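Long-range contact in formiminoglutamase (PDB 4MYK), which is an arginase-like manganese metalloenzyme that hydrolyses N-formimino-L-glutamate to L-glutamate and formamide: residues Ile143-His148 with Phe233-Ser239. The protein carries 1 engineered substitution. Sequence-based numbering, arbitrary orientation.
With MN (manganese (II) ion), chain C.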
loop_
_atom_site.group_PDB
_atom_site.type_symbol
_atom_site.label_atom_id
_atom_site.label_comp_id
_atom_site.label_asym_id
_atom_site.label_seq_id
_atom_site.Cartn_x
_atom_site.Cartn_y
_atom_site.Cartn_z
ATOM N N ILE A 143 10.209 25.139 0.364
ATOM C CA ILE A 143 10.121 23.796 0.937
ATOM C C ILE A 143 10.278 22.701 -0.128
ATOM O O ILE A 143 9.579 22.699 -1.149
ATOM C CB ILE A 143 8.835 23.587 1.791
ATOM C CG1 ILE A 143 8.744 22.138 2.286
ATOM C CG2 ILE A 143 7.576 24.002 1.024
ATOM C CD1 ILE A 143 7.603 21.905 3.269
ATOM N N ASN A 144 11.226 21.794 0.109
ATOM C CA ASN A 144 11.432 20.630 -0.745
ATOM C C ASN A 144 10.849 19.380 -0.075
ATOM O O ASN A 144 11.438 18.833 0.868
ATOM C CB ASN A 144 12.936 20.454 -1.070
ATOM C CG ASN A 144 13.225 19.266 -2.001
ATOM O OD1 ASN A 144 12.399 18.881 -2.827
ATOM N ND2 ASN A 144 14.409 18.693 -1.865
ATOM N N VAL A 145 9.674 18.965 -0.555
ATOM C CA VAL A 145 9.073 17.681 -0.200
ATOM C C VAL A 145 9.714 16.603 -1.070
ATOM O O VAL A 145 9.496 16.560 -2.292
ATOM C CB VAL A 145 7.539 17.665 -0.431
ATOM C CG1 VAL A 145 6.935 16.313 0.017
ATOM C CG2 VAL A 145 6.876 18.835 0.295
ATOM N N ASP A 146 10.503 15.738 -0.437
ATOM C CA ASP A 146 11.391 14.874 -1.182
ATOM C C ASP A 146 11.978 13.852 -0.233
ATOM O O ASP A 146 12.431 14.209 0.852
ATOM C CB ASP A 146 12.498 15.726 -1.791
ATOM C CG ASP A 146 13.248 15.018 -2.871
ATOM O OD1 ASP A 146 13.064 13.793 -3.027
ATOM O OD2 ASP A 146 14.019 15.698 -3.568
ATOM N N SER A 147 11.954 12.581 -0.635
ATOM C CA SER A 147 12.562 11.515 0.162
ATOM C C SER A 147 14.076 11.629 0.071
ATOM O O SER A 147 14.811 11.024 0.846
ATOM C CB SER A 147 12.094 10.130 -0.299
ATOM O OG SER A 147 12.477 9.849 -1.632
ATOM N N HIS A 148 14.520 12.422 -0.897
ATOM C CA HIS A 148 15.933 12.637 -1.154
ATOM C C HIS A 148 16.361 14.021 -0.671
ATOM O O HIS A 148 15.585 14.981 -0.668
ATOM C CB HIS A 148 16.263 12.469 -2.649
ATOM C CG HIS A 148 15.884 11.130 -3.205
ATOM N ND1 HIS A 148 14.804 10.950 -4.040
ATOM C CD2 HIS A 148 16.431 9.904 -3.032
ATOM C CE1 HIS A 148 14.703 9.672 -4.362
ATOM N NE2 HIS A 148 15.677 9.014 -3.759
ATOM N N PHE A 233 6.282 25.921 -3.045
ATOM C CA PHE A 233 5.885 24.586 -2.600
ATOM C C PHE A 233 6.312 23.564 -3.647
ATOM O O PHE A 233 5.642 23.383 -4.660
ATOM C CB PHE A 233 4.373 24.530 -2.342
ATOM C CG PHE A 233 3.903 23.250 -1.684
ATOM C CD1 PHE A 233 4.479 22.802 -0.496
ATOM C CD2 PHE A 233 2.864 22.505 -2.240
ATOM C CE1 PHE A 233 4.036 21.618 0.104
ATOM C CE2 PHE A 233 2.425 21.338 -1.636
ATOM C CZ PHE A 233 3.011 20.899 -0.468
ATOM N N SER A 234 7.450 22.921 -3.390
ATOM C CA SER A 234 8.081 22.004 -4.342
ATOM C C SER A 234 7.846 20.558 -3.916
ATOM O O SER A 234 8.357 20.112 -2.882
ATOM C CB SER A 234 9.587 22.283 -4.437
ATOM O OG SER A 234 10.192 21.564 -5.501
ATOM N N PHE A 235 7.073 19.829 -4.708
ATOM C CA PHE A 235 6.642 18.492 -4.310
ATOM C C PHE A 235 7.197 17.381 -5.186
ATOM O O PHE A 235 6.593 17.045 -6.201
ATOM C CB PHE A 235 5.119 18.397 -4.320
ATOM C CG PHE A 235 4.571 17.415 -3.320
ATOM C CD1 PHE A 235 5.114 16.150 -3.203
ATOM C CD2 PHE A 235 3.518 17.768 -2.480
ATOM C CE1 PHE A 235 4.613 15.252 -2.287
ATOM C CE2 PHE A 235 3.009 16.862 -1.558
ATOM C CZ PHE A 235 3.558 15.611 -1.462
ATOM N N ASP A 236 8.327 16.801 -4.788
ATOM C CA ASP A 236 8.850 15.620 -5.474
ATOM C C ASP A 236 7.953 14.448 -5.117
ATOM O O ASP A 236 7.823 14.114 -3.948
ATOM C CB ASP A 236 10.289 15.333 -5.047
ATOM C CG ASP A 236 10.898 14.133 -5.774
ATOM O OD1 ASP A 236 10.163 13.245 -6.252
ATOM O OD2 ASP A 236 12.134 14.086 -5.873
ATOM N N VAL A 237 7.321 13.835 -6.113
ATOM C CA VAL A 237 6.346 12.788 -5.822
ATOM C C VAL A 237 6.967 11.433 -5.414
ATOM O O VAL A 237 6.253 10.523 -4.967
ATOM C CB VAL A 237 5.285 12.637 -6.947
ATOM C CG1 VAL A 237 4.468 13.907 -7.068
ATOM C CG2 VAL A 237 5.937 12.291 -8.272
ATOM N N ASP A 238 8.292 11.309 -5.545
ATOM C CA ASP A 238 8.978 10.110 -5.062
ATOM C C ASP A 238 9.177 10.167 -3.541
ATOM O O ASP A 238 9.873 9.329 -2.955
ATOM C CB ASP A 238 10.282 9.840 -5.827
ATOM C CG ASP A 238 11.427 10.755 -5.416
ATOM O OD1 ASP A 238 11.372 11.362 -4.319
ATOM O OD2 ASP A 238 12.405 10.851 -6.195
ATOM N N SER A 239 8.547 11.163 -2.915
ATOM C CA SER A 239 8.462 11.256 -1.460
ATOM C C SER A 239 7.275 10.445 -0.918
ATOM O O SER A 239 7.100 10.305 0.293
ATOM C CB SER A 239 8.316 12.711 -1.046
ATOM O OG SER A 239 7.098 13.225 -1.527
HETATM MN MN MN C . 13.318 12.512 -4.770
HETATM O O HOH W 1 11.025 18.677 -5.267
HETATM O O HOH W 2 15.211 13.308 -6.016
#
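Asp146 and Asp236 bring their carboxylates together on one manganese ion where two neighbouring parallel strands, 141-145 and 231-236, run out at their C-terminal ends. In Asp146, CB packs against CB of Asp236 at 4.0 Å; CG swings anti to the backbone N (chi1 -164°), which carries OD1 to the metal, 2.2 Å away. That same OD1 accepts the backbone N of His148 at 2.9 Å, from above the carboxylate plane, closing an Asx turn, while OD2, 3.4 Å from Asp236 OD2, also receives a weak bond from Asn144 ND2. His148 ND1, Asp236 OD2, both carboxylate oxygens of Asp238 and a water make the ion six-coordinate, and the Asp238 carboxylate stands nearly upright to the imidazole (planes 78° apart). Asp146 OD1 and Asp236 OD2 come within 3.0 Å of each other, a closeness the shared cation probably makes tolerable. This is the metal-binding end of the arginase/deacetylase α/β fold; Asp146 and Asp236 also bind the second manganese, with Asn122. A second Asx turn, Asp238 N to Asp236 OD1 (2.8 Å), shapes the Asp236-Asp238 segment, and Ser147 OG donates to Asp238 O from above the carbonyl plane. Val145 CG1 lies over a face of the Phe235 ring, 3.8 Å from its centroid, a CH-pi contact covered by helix 258-270. On the other sheet face, a water bridges Asn144 OD1 and Ser234 OG; Glu182 holds Asn144 ND2, and Asp278 holds Ser234 OG.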